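Local coordinates for cycloserine biosynthesis protein DcsG (Streptomyces lavendulae, PDB 6JIL) that uses ATP and magnesium to cyclise O-ureido-D-serine into the antibiotic D-cycloserine, as a monomeric ligase of the ATP-grasp family, at residues A5-A10 against C36-G41; R27-T32 against F289-A294; H101-I106 against P265-M270; R132-K137 against Q148-S153. One frame throughout, in Å; residues are numbered along the deposited sequence.

How the contacts relate
Contacts 1 and 2 lie at one end of the molecule and contacts 3 and 4 at the nucleotide. Contact 1 pairs the strands before and after helix 19-28, and contact 2 packs the end of that helix on helix 285-296; their segments alternate along the chain, with centres about 20 Å apart. Contact 4 is nested inside the loop closed by contact 3, with centres about 19 Å apart, and both touch ADP: L268 CD2 lies 3.9 Å from K137 NZ, while contact 3 also supplies the glutamate that binds both magnesium ions. Contact 1 comes no nearer than about 16 Å, nearest atoms, to contact 3. Contacts 2 and 4 are farthest apart, their centres about 43 Å distant.

Contact 1: A5-A10 against C36-G41; sequences ALVTDA and CDWEDG
Backbone hydrogen bonds stitch the two strands together in parallel: C36 N gives to L6 O (2.9 Å), T8 N to C36 O (2.7 Å), and W38 N, just past the strand, to T8 O (3.0 Å). Side-chain polar bonds take over where the strands end. The indole N-H of W38 points in its ring plane to the anti lone pair of D9 OD1, with NE1 3.1 Å from that oxygen, which T58 also binds. With CG anti to the backbone N (chi1 -177°), D37 brings CG beside D9 CA, and A10 N meets OD1 at 3.2 Å from above the carboxylate plane. The other oxygen of D37, OD2, takes E39 N at 2.8 Å in an Asx turn, inside a type I turn from D37 to D40. An aspartate suits this place because its short arm can serve both backbones at once. Apolar contacts are few: V7 CG1 rests on W38 CB (3.7 Å), the two side chains crossing at about a right angle, and CB of the small A5 touches C36 SG at 4.1 Å. Strands 4-8 and 33-37, joined through helix 19-28, form a classic beta-alpha-beta crossover at the edge of a parallel sheet.

Contact 2: R27-T32 against F289-A294; sequences RTVGIT and FAQALA
V29 turns CG1 anti to its carbonyl carbon (chi1 -60°), and the branched CB thereby presents two methyls to A290. I31 holds CG1 between its backbone N and carbonyl carbon (chi1 51°), and a nearly anti second torsion (chi2 -168°) extends CD1 toward the same helix. V29 CG2 lies 3.6 Å from A290 CB, with CG1 at 3.8 Å from that same methyl. CG1 also touches Q291 CG at 3.9 Å, the valine crossing the glutamine stem at about a right angle. One turn further along, A294 CB sits 4.2 Å from V29 CB. Two alanines, four residues apart on one helical face, are small enough to let the beta-branched valine come in close. No hydrogen bond crosses between the segments; the contacts are mostly between aliphatic carbons. Helix 19-28 ends here in a Schellman motif, whose C-prime residue is G30, with G30 N bonded to R27 O and I31 N to C26 O. The positive phi of G30, easy for a glycine, ends the helix and turns the chain, and V29 and I31 both still point their CB toward helix 285-296. I31 CD1 then reaches L293 CB at 4.3 Å and also nears the backbone carbonyl of A290. Deeper in the same interface A290 also meets A25, and L293 reaches V52 on strand 50-55.

Contact 3: H101-I106 against P265-M270; sequences HGVPVI and PMVLEM. With MG (magnesium ion), chain H; MG (magnesium ion), chain I; ADP (adenosine-5'-diphosphate), chain G.
I106 CD1 lies 3.8 Å from L268 CA, and the two side chains approach the ADP adenine from the same side. CD1 stands over the exocyclic amine, 3.9 Å from N6, while L268 CD2 lies near the N7 corner; V135 CG2 covers the opposite face, over C6. Branched aliphatic residues suit this slot because their methyls can rest against the faces of a flat base. The carboxylate of E269 is the other flat group. OE2 bridges the two magnesium ions, 2.2 Å from the one in chain H, and OE1 joins it in chelating the chain I ion at 2.3 Å. ADP phosphate oxygens and waters supply further ligands, and E271 also binds magnesium. Two backbone bonds hold the segments together: V267 N donates to P104 O at 2.9 Å, and I106 N to V267 O at 3.2 Å. They make a single bridge around V105 and V267, so a loop, rather than a full strand, docks on strand 265-271. V103 CG1 adds apolar contact with V267 CG2 at 3.7 Å, and the selenium of M266, a selenomethionine, lies 4.1 Å from I106 CA. At L268 the chain turns a corner, and the E269 that follows reaches the metals. A strand that lines the base and then offers a bridging glutamate is characteristic of the two-magnesium nucleotide site of ATP-grasp enzymes.

Contact 4: R132-K137 against Q148-S153; sequences REFVVK and QRYQRS. With ADP (adenosine-5'-diphosphate), chain G.
The beta hairpin of strands 133-138 and 148-151 forms one edge of the four-stranded antiparallel sheet that contributes to the ATP-grasp nucleotide pocket. Backbone pairing is regular: F134 and Y150 form a hydrogen-bonded pair, as do V136 and Q148, and R152 N extends the pattern to R132 O at 3.0 Å. On one face R149, extended from CG to NE, grips E133 side-on across the strands. NE meets OE1 at 2.8 Å and NH2 meets OE2 at 3.3 Å, the guanidinium lying 27° from the carboxylate plane and approaching its oxygens from above it. D182 is a second acidic partner of NH2. The face of F134, V136 and Y150 is mostly apolar and carries two aromatic rings. F134, its CG set between backbone N and carbonyl carbon (chi1 61°), lays its ring under Y150 CB, which sits 4.0 Å from the ring centroid in a CH-pi contact. The two rings are nearly parallel but slid apart, with little overlap. V136 CG2 touches Y150 CE1 at 3.7 Å, and the tyrosine hydroxyl finds H161. At the pocket end K137 reaches ADP: NZ donates to N7 and to O1A, both at 3.0 Å, and also to Q175. A lysine can span base and phosphate, and its ammonium probably offsets phosphate charge. Across the strands, the two-pronged E133-R149 salt bridge probably balances charges and fixes how the guanidinium is turned.

Contact 1: A5-A10 against C36-G41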
# COMPACT_ATOMS: atom_id res chain seq x y z
N ALA A 5 -12.57 -16.58 -1.85
CA ALA A 5 -11.72 -16.31 -3.01
C ALA A 5 -10.56 -15.42 -2.59
O ALA A 5 -10.77 -14.41 -1.92
CB ALA A 5 -12.53 -15.63 -4.11
N LEU A 6 -9.34 -15.82 -2.94
CA LEU A 6 -8.15 -15.02 -2.63
C LEU A 6 -7.66 -14.53 -3.99
O LEU A 6 -7.12 -15.30 -4.78
CB LEU A 6 -7.09 -15.88 -1.93
CG LEU A 6 -7.51 -16.53 -0.59
CD1 LEU A 6 -6.36 -17.34 -0.02
CD2 LEU A 6 -7.93 -15.47 0.42
N VAL A 7 -7.88 -13.25 -4.27
CA VAL A 7 -7.53 -12.68 -5.57
C VAL A 7 -6.07 -12.35 -5.82
O VAL A 7 -5.40 -11.71 -5.01
CB VAL A 7 -8.37 -11.41 -5.85
CG1 VAL A 7 -8.13 -10.94 -7.28
CG2 VAL A 7 -9.84 -11.71 -5.62
N THR A 8 -5.59 -12.77 -6.98
CA THR A 8 -4.22 -12.54 -7.40
C THR A 8 -4.26 -12.41 -8.93
O THR A 8 -5.32 -12.14 -9.50
CB THR A 8 -3.32 -13.76 -7.02
OG1 THR A 8 -1.95 -13.48 -7.33
CG2 THR A 8 -3.76 -15.02 -7.79
N ASP A 9 -3.11 -12.57 -9.57
CA ASP A 9 -3.02 -12.57 -11.02
C ASP A 9 -1.71 -13.29 -11.37
O ASP A 9 -0.75 -13.25 -10.59
CB ASP A 9 -3.16 -11.16 -11.64
CG ASP A 9 -2.01 -10.20 -11.31
OD1 ASP A 9 -2.33 -9.01 -11.12
OD2 ASP A 9 -0.83 -10.60 -11.28
N ALA A 10 -1.70 -13.98 -12.50
CA ALA A 10 -0.55 -14.77 -12.92
C ALA A 10 0.81 -14.14 -12.71
O ALA A 10 1.71 -14.78 -12.15
CB ALA A 10 -0.72 -15.20 -14.38
N CYS A 36 -7.73 -17.03 -7.04
CA CYS A 36 -8.33 -16.61 -8.30
C CYS A 36 -7.63 -15.43 -8.97
O CYS A 36 -7.28 -14.46 -8.32
CB CYS A 36 -9.79 -16.23 -8.08
SG CYS A 36 -10.78 -17.50 -7.30
N ASP A 37 -7.46 -15.52 -10.29
CA ASP A 37 -6.85 -14.45 -11.05
C ASP A 37 -8.00 -13.51 -11.42
O ASP A 37 -9.01 -13.95 -11.95
CB ASP A 37 -6.19 -15.01 -12.30
CG ASP A 37 -5.46 -13.95 -13.10
OD1 ASP A 37 -4.54 -14.31 -13.86
OD2 ASP A 37 -5.81 -12.76 -12.98
N TRP A 38 -7.85 -12.21 -11.13
CA TRP A 38 -8.93 -11.29 -11.44
C TRP A 38 -9.20 -11.13 -12.93
O TRP A 38 -10.27 -10.65 -13.32
CB TRP A 38 -8.69 -9.91 -10.79
CG TRP A 38 -7.46 -9.18 -11.26
CD1 TRP A 38 -6.17 -9.44 -10.90
CD2 TRP A 38 -7.42 -8.05 -12.14
NE1 TRP A 38 -5.33 -8.53 -11.50
CE2 TRP A 38 -6.07 -7.67 -12.27
CE3 TRP A 38 -8.40 -7.32 -12.83
CZ2 TRP A 38 -5.66 -6.59 -13.07
CZ3 TRP A 38 -7.99 -6.24 -13.63
CH2 TRP A 38 -6.64 -5.89 -13.74
N GLU A 39 -8.25 -11.54 -13.77
CA GLU A 39 -8.41 -11.44 -15.22
C GLU A 39 -8.85 -12.76 -15.86
O GLU A 39 -8.89 -12.88 -17.09
CB GLU A 39 -7.11 -10.95 -15.87
CG GLU A 39 -6.92 -9.44 -15.71
CD GLU A 39 -5.59 -8.94 -16.25
OE1 GLU A 39 -5.56 -7.77 -16.72
OE2 GLU A 39 -4.59 -9.68 -16.20
N ASP A 40 -9.18 -13.74 -15.04
CA ASP A 40 -9.63 -15.04 -15.53
C ASP A 40 -11.14 -14.98 -15.74
O ASP A 40 -11.91 -15.03 -14.79
CB ASP A 40 -9.28 -16.12 -14.50
CG ASP A 40 -9.69 -17.50 -14.95
OD1 ASP A 40 -9.38 -18.47 -14.22
OD2 ASP A 40 -10.31 -17.64 -16.03
N GLY A 41 -11.55 -14.88 -17.00
CA GLY A 41 -12.97 -14.79 -17.31
C GLY A 41 -13.79 -16.04 -17.02
O GLY A 41 -15.01 -15.99 -17.09

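Contact 2: R27-T32 against F289-A294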
# COMPACT_ATOMS: atom_id res chain seq x y z
N ARG A 27 -6.72 -23.22 6.19
CA ARG A 27 -7.01 -24.63 6.40
C ARG A 27 -7.20 -24.87 7.89
O ARG A 27 -8.10 -25.60 8.30
CB ARG A 27 -5.83 -25.46 5.88
CG ARG A 27 -6.09 -26.95 5.71
CD ARG A 27 -4.77 -27.70 5.48
NE ARG A 27 -4.00 -27.13 4.38
CZ ARG A 27 -4.33 -27.26 3.09
NH1 ARG A 27 -5.40 -27.96 2.75
NH2 ARG A 27 -3.60 -26.67 2.16
N THR A 28 -6.36 -24.23 8.71
CA THR A 28 -6.44 -24.40 10.15
C THR A 28 -7.70 -23.78 10.77
O THR A 28 -8.17 -24.25 11.80
CB THR A 28 -5.18 -23.84 10.86
OG1 THR A 28 -5.13 -22.42 10.72
CG2 THR A 28 -3.91 -24.44 10.26
N VAL A 29 -8.25 -22.74 10.16
CA VAL A 29 -9.46 -22.15 10.72
C VAL A 29 -10.71 -22.64 9.98
O VAL A 29 -11.77 -22.02 10.04
CB VAL A 29 -9.41 -20.60 10.72
CG1 VAL A 29 -8.22 -20.13 11.54
CG2 VAL A 29 -9.34 -20.08 9.30
N GLY A 30 -10.55 -23.75 9.27
CA GLY A 30 -11.66 -24.35 8.55
C GLY A 30 -12.22 -23.70 7.30
O GLY A 30 -13.22 -24.17 6.77
N ILE A 31 -11.60 -22.63 6.80
CA ILE A 31 -12.15 -22.00 5.61
C ILE A 31 -11.53 -22.50 4.31
O ILE A 31 -10.32 -22.66 4.20
CB ILE A 31 -12.08 -20.45 5.71
CG1 ILE A 31 -10.68 -19.99 6.08
CG2 ILE A 31 -13.05 -19.96 6.78
CD1 ILE A 31 -10.63 -18.51 6.47
N THR A 32 -12.40 -22.79 3.35
CA THR A 32 -11.99 -23.29 2.05
C THR A 32 -11.68 -22.09 1.18
O THR A 32 -12.57 -21.30 0.87
CB THR A 32 -13.11 -24.10 1.38
OG1 THR A 32 -13.74 -24.94 2.34
CG2 THR A 32 -12.55 -24.96 0.26
N PHE A 289 -4.27 -13.79 10.75
CA PHE A 289 -4.98 -13.29 9.59
C PHE A 289 -6.19 -14.20 9.31
O PHE A 289 -7.31 -13.72 9.13
CB PHE A 289 -4.04 -13.25 8.38
CG PHE A 289 -4.62 -12.57 7.18
CD1 PHE A 289 -5.78 -11.81 7.29
CD2 PHE A 289 -3.98 -12.66 5.95
CE1 PHE A 289 -6.30 -11.15 6.18
CE2 PHE A 289 -4.49 -12.01 4.84
CZ PHE A 289 -5.65 -11.25 4.95
N ALA A 290 -5.95 -15.51 9.29
CA ALA A 290 -7.02 -16.46 9.04
C ALA A 290 -8.10 -16.35 10.11
O ALA A 290 -9.29 -16.44 9.81
CB ALA A 290 -6.46 -17.87 9.01
N GLN A 291 -7.70 -16.15 11.36
CA GLN A 291 -8.67 -16.03 12.43
C GLN A 291 -9.53 -14.78 12.25
O GLN A 291 -10.75 -14.84 12.41
CB GLN A 291 -7.98 -16.00 13.80
CG GLN A 291 -7.46 -17.37 14.23
CD GLN A 291 -6.77 -17.34 15.58
OE1 GLN A 291 -5.75 -16.69 15.75
NE2 GLN A 291 -7.34 -18.05 16.54
N ALA A 292 -8.89 -13.66 11.92
CA ALA A 292 -9.61 -12.42 11.68
C ALA A 292 -10.61 -12.64 10.55
O ALA A 292 -11.75 -12.18 10.61
CB ALA A 292 -8.64 -11.31 11.31
N LEU A 293 -10.19 -13.36 9.52
CA LEU A 293 -11.07 -13.66 8.39
C LEU A 293 -12.20 -14.59 8.84
O LEU A 293 -13.33 -14.46 8.37
CB LEU A 293 -10.30 -14.29 7.23
CG LEU A 293 -9.38 -13.38 6.41
CD1 LEU A 293 -8.71 -14.18 5.30
CD2 LEU A 293 -10.19 -12.25 5.81
N ALA A 294 -11.88 -15.52 9.74
CA ALA A 294 -12.88 -16.47 10.24
C ALA A 294 -13.98 -15.75 11.02
O ALA A 294 -15.11 -16.21 11.07
CB ALA A 294 -12.22 -17.51 11.13

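Contact 3: H101-I106 against P265-M270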
# COMPACT_ATOMS: atom_id res chain seq x y z
N HIS A 101 -6.21 13.93 10.22
CA HIS A 101 -6.55 13.25 11.47
C HIS A 101 -5.41 13.30 12.47
O HIS A 101 -5.41 12.56 13.45
CB HIS A 101 -6.93 11.79 11.22
CG HIS A 101 -8.33 11.61 10.71
ND1 HIS A 101 -8.73 12.04 9.46
CD2 HIS A 101 -9.42 11.05 11.29
CE1 HIS A 101 -10.01 11.76 9.30
NE2 HIS A 101 -10.45 11.16 10.39
N GLY A 102 -4.42 14.14 12.22
CA GLY A 102 -3.31 14.23 13.15
C GLY A 102 -2.22 13.19 12.98
O GLY A 102 -1.24 13.19 13.72
N VAL A 103 -2.38 12.30 12.01
CA VAL A 103 -1.37 11.27 11.74
C VAL A 103 -0.20 11.89 11.00
O VAL A 103 -0.38 12.49 9.94
CB VAL A 103 -1.93 10.13 10.86
CG1 VAL A 103 -0.82 9.11 10.58
CG2 VAL A 103 -3.10 9.46 11.55
N PRO A 104 1.02 11.75 11.54
CA PRO A 104 2.22 12.30 10.91
C PRO A 104 2.57 11.61 9.59
O PRO A 104 2.78 10.41 9.56
CB PRO A 104 3.30 12.09 11.97
CG PRO A 104 2.85 10.84 12.64
CD PRO A 104 1.36 11.06 12.79
N VAL A 105 2.62 12.38 8.51
CA VAL A 105 2.94 11.81 7.21
C VAL A 105 4.05 12.60 6.53
O VAL A 105 4.37 13.71 6.92
CB VAL A 105 1.71 11.81 6.28
CG1 VAL A 105 0.56 11.09 6.93
CG2 VAL A 105 1.31 13.23 5.94
N ILE A 106 4.64 12.00 5.50
CA ILE A 106 5.69 12.65 4.75
C ILE A 106 5.05 13.83 4.03
O ILE A 106 3.99 13.67 3.42
CB ILE A 106 6.30 11.71 3.69
CG1 ILE A 106 7.12 10.60 4.38
CG2 ILE A 106 7.16 12.50 2.71
CD1 ILE A 106 7.74 9.60 3.41
N PRO A 265 8.59 8.82 13.99
CA PRO A 265 8.11 8.17 12.76
C PRO A 265 6.96 8.85 12.03
O PRO A 265 6.10 9.49 12.63
CB PRO A 265 7.73 6.77 13.24
CG PRO A 265 7.22 7.04 14.63
CD PRO A 265 8.20 8.05 15.19
N MSE A 266 6.97 8.73 10.70
CA MSE A 266 5.92 9.28 9.86
C MSE A 266 5.55 8.29 8.76
O MSE A 266 6.40 7.57 8.23
CB MSE A 266 6.33 10.64 9.27
CG MSE A 266 7.70 10.70 8.60
SE MSE A 266 8.18 12.53 8.06
CE MSE A 266 8.71 13.22 9.78
N VAL A 267 4.26 8.24 8.43
CA VAL A 267 3.77 7.34 7.41
C VAL A 267 4.35 7.64 6.04
O VAL A 267 4.37 8.80 5.61
CB VAL A 267 2.24 7.39 7.34
CG1 VAL A 267 1.73 6.46 6.25
CG2 VAL A 267 1.64 7.02 8.69
N LEU A 268 4.83 6.60 5.36
CA LEU A 268 5.39 6.69 4.02
C LEU A 268 4.20 6.36 3.13
O LEU A 268 3.82 7.12 2.26
CB LEU A 268 6.47 5.63 3.82
CG LEU A 268 7.41 5.63 2.61
CD1 LEU A 268 7.93 4.21 2.42
CD2 LEU A 268 6.73 6.10 1.36
N GLU A 269 3.64 5.18 3.37
CA GLU A 269 2.48 4.71 2.64
C GLU A 269 1.77 3.68 3.52
O GLU A 269 2.34 3.17 4.49
CB GLU A 269 2.86 4.08 1.30
CG GLU A 269 3.46 2.69 1.37
CD GLU A 269 3.18 1.89 0.11
OE1 GLU A 269 2.01 1.85 -0.30
OE2 GLU A 269 4.13 1.31 -0.46
N MSE A 270 0.53 3.37 3.17
CA MSE A 270 -0.28 2.43 3.93
C MSE A 270 -1.09 1.58 2.96
O MSE A 270 -1.67 2.11 2.01
CB MSE A 270 -1.19 3.21 4.87
CG MSE A 270 -2.36 2.45 5.43
SE MSE A 270 -3.48 3.59 6.55
CE MSE A 270 -3.26 2.66 8.22
MG MG H . 6.27 0.67 -0.25
MG MG I . 2.67 0.18 -1.78
PB ADP G . 5.09 1.96 -3.52
O1B ADP G . 6.00 1.04 -2.56
O2B ADP G . 3.61 1.71 -3.22
O3B ADP G . 5.38 1.59 -4.99
PA ADP G . 6.34 3.91 -2.04
O1A ADP G . 5.81 5.10 -1.37
O2A ADP G . 6.41 2.74 -0.98
O3A ADP G . 5.37 3.56 -3.31
O5' ADP G . 7.80 4.27 -2.62
C5' ADP G . 8.50 3.07 -2.94
C4' ADP G . 9.91 3.15 -2.34
O4' ADP G . 10.55 4.38 -2.74
C3' ADP G . 9.86 3.15 -0.82
O3' ADP G . 9.90 1.83 -0.28
C2' ADP G . 11.07 4.00 -0.43
O2' ADP G . 12.25 3.20 -0.29
C1' ADP G . 11.18 5.01 -1.59
N9 ADP G . 10.52 6.30 -1.25
C8 ADP G . 9.33 6.78 -1.74
N7 ADP G . 9.08 7.96 -1.27
C5 ADP G . 10.08 8.34 -0.45
C6 ADP G . 10.46 9.57 0.15
N6 ADP G . 9.60 10.66 0.13
N1 ADP G . 11.67 9.66 0.73
C2 ADP G . 12.52 8.63 0.74
N3 ADP G . 12.22 7.46 0.18
C4 ADP G . 11.02 7.27 -0.42
O HOH W 1 8.36 -0.05 -1.25
O HOH W 2 6.52 0.69 2.06
O HOH W 3 0.91 0.52 -3.21

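Contact 4: R132-K137 against Q148-S153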
# COMPACT_ATOMS: atom_id res chain seq x y z
N ARG A 132 16.77 18.75 -0.50
CA ARG A 132 17.89 18.56 -1.41
C ARG A 132 17.48 17.66 -2.55
O ARG A 132 17.93 17.81 -3.69
CB ARG A 132 19.09 17.95 -0.67
CG ARG A 132 19.82 18.89 0.29
CD ARG A 132 20.65 19.94 -0.46
NE ARG A 132 19.85 21.04 -1.02
CZ ARG A 132 20.33 21.96 -1.86
NH1 ARG A 132 21.60 21.92 -2.25
NH2 ARG A 132 19.54 22.94 -2.29
N GLU A 133 16.61 16.71 -2.25
CA GLU A 133 16.12 15.78 -3.25
C GLU A 133 14.63 15.58 -3.03
O GLU A 133 14.13 15.81 -1.93
CB GLU A 133 16.87 14.45 -3.15
CG GLU A 133 18.36 14.60 -3.42
CD GLU A 133 19.12 13.29 -3.37
OE1 GLU A 133 18.92 12.44 -4.26
OE2 GLU A 133 19.93 13.11 -2.44
N PHE A 134 13.93 15.17 -4.07
CA PHE A 134 12.49 14.93 -3.96
C PHE A 134 12.14 13.67 -4.72
O PHE A 134 12.96 13.14 -5.46
CB PHE A 134 11.70 16.13 -4.49
CG PHE A 134 11.94 16.44 -5.95
CD1 PHE A 134 10.97 16.14 -6.91
CD2 PHE A 134 13.11 17.08 -6.36
CE1 PHE A 134 11.15 16.49 -8.25
CE2 PHE A 134 13.30 17.44 -7.70
CZ PHE A 134 12.32 17.14 -8.65
N VAL A 135 10.92 13.17 -4.52
CA VAL A 135 10.50 11.96 -5.20
C VAL A 135 9.23 12.19 -5.98
O VAL A 135 8.34 12.93 -5.54
CB VAL A 135 10.28 10.81 -4.20
CG1 VAL A 135 9.87 9.53 -4.93
CG2 VAL A 135 11.53 10.59 -3.38
N VAL A 136 9.15 11.54 -7.14
CA VAL A 136 7.97 11.61 -7.98
C VAL A 136 7.36 10.21 -8.00
O VAL A 136 8.07 9.22 -8.14
CB VAL A 136 8.31 12.01 -9.43
CG1 VAL A 136 7.07 11.81 -10.33
CG2 VAL A 136 8.77 13.47 -9.48
N LYS A 137 6.05 10.14 -7.86
CA LYS A 137 5.39 8.84 -7.86
C LYS A 137 3.90 9.01 -8.13
O LYS A 137 3.31 10.02 -7.76
CB LYS A 137 5.57 8.15 -6.51
CG LYS A 137 4.66 8.72 -5.43
CD LYS A 137 4.83 8.05 -4.08
CE LYS A 137 6.09 8.50 -3.37
NZ LYS A 137 6.14 7.99 -1.96
N GLN A 148 10.54 7.61 -8.66
CA GLN A 148 11.90 8.06 -8.91
C GLN A 148 12.40 9.16 -7.97
O GLN A 148 11.62 9.94 -7.41
CB GLN A 148 12.04 8.55 -10.37
CG GLN A 148 11.73 7.49 -11.42
CD GLN A 148 12.13 7.91 -12.83
OE1 GLN A 148 11.72 7.28 -13.82
NE2 GLN A 148 12.93 8.96 -12.94
N ARG A 149 13.72 9.19 -7.82
CA ARG A 149 14.42 10.14 -6.96
C ARG A 149 15.13 11.20 -7.81
O ARG A 149 15.72 10.88 -8.84
CB ARG A 149 15.45 9.35 -6.13
CG ARG A 149 16.32 10.16 -5.20
CD ARG A 149 17.27 9.22 -4.49
NE ARG A 149 18.09 9.91 -3.49
CZ ARG A 149 18.77 9.28 -2.54
NH1 ARG A 149 18.72 7.96 -2.45
NH2 ARG A 149 19.47 9.98 -1.66
N TYR A 150 15.04 12.46 -7.39
CA TYR A 150 15.68 13.55 -8.14
C TYR A 150 16.34 14.60 -7.25
O TYR A 150 15.85 14.90 -6.16
CB TYR A 150 14.67 14.30 -9.02
CG TYR A 150 13.90 13.46 -10.01
CD1 TYR A 150 12.71 12.82 -9.65
CD2 TYR A 150 14.34 13.33 -11.33
CE1 TYR A 150 11.99 12.06 -10.58
CE2 TYR A 150 13.63 12.59 -12.26
CZ TYR A 150 12.46 11.96 -11.88
OH TYR A 150 11.77 11.23 -12.83
N GLN A 151 17.45 15.15 -7.73
CA GLN A 151 18.14 16.23 -7.04
C GLN A 151 17.27 17.43 -7.43
O GLN A 151 16.73 17.44 -8.53
CB GLN A 151 19.56 16.40 -7.59
CG GLN A 151 20.51 15.28 -7.21
CD GLN A 151 21.79 15.29 -8.04
OE1 GLN A 151 22.76 14.60 -7.72
NE2 GLN A 151 21.79 16.07 -9.11
N ARG A 152 17.13 18.42 -6.56
CA ARG A 152 16.27 19.56 -6.88
C ARG A 152 16.59 20.30 -8.17
O ARG A 152 15.74 20.99 -8.73
CB ARG A 152 16.21 20.56 -5.73
CG ARG A 152 17.49 21.31 -5.45
CD ARG A 152 17.15 22.62 -4.76
NE ARG A 152 16.18 22.40 -3.69
CZ ARG A 152 15.12 23.17 -3.47
NH1 ARG A 152 14.88 24.23 -4.24
NH2 ARG A 152 14.29 22.88 -2.49
N SER A 153 17.81 20.14 -8.67
CA SER A 153 18.19 20.82 -9.90
C SER A 153 17.58 20.14 -11.12
O SER A 153 17.61 20.69 -12.22
CB SER A 153 19.72 20.84 -10.03
OG SER A 153 20.24 19.51 -10.05
PB ADP G . 5.09 1.96 -3.52
O1B ADP G . 6.00 1.04 -2.56
O2B ADP G . 3.61 1.71 -3.22
O3B ADP G . 5.38 1.59 -4.99
PA ADP G . 6.34 3.91 -2.04
O1A ADP G . 5.81 5.10 -1.37
O2A ADP G . 6.41 2.74 -0.98
O3A ADP G . 5.37 3.56 -3.31
O5' ADP G . 7.80 4.27 -2.62
C5' ADP G . 8.50 3.07 -2.94
C4' ADP G . 9.91 3.15 -2.34
O4' ADP G . 10.55 4.38 -2.74
C3' ADP G . 9.86 3.15 -0.82
O3' ADP G . 9.90 1.83 -0.28
C2' ADP G . 11.07 4.00 -0.43
O2' ADP G . 12.25 3.20 -0.29
C1' ADP G . 11.18 5.01 -1.59
N9 ADP G . 10.52 6.30 -1.25
C8 ADP G . 9.33 6.78 -1.74
N7 ADP G . 9.08 7.96 -1.27
C5 ADP G . 10.08 8.34 -0.45
C6 ADP G . 10.46 9.57 0.15
N6 ADP G . 9.60 10.66 0.13
N1 ADP G . 11.67 9.66 0.73
C2 ADP G . 12.52 8.63 0.74
N3 ADP G . 12.22 7.46 0.18
C4 ADP G . 11.02 7.27 -0.42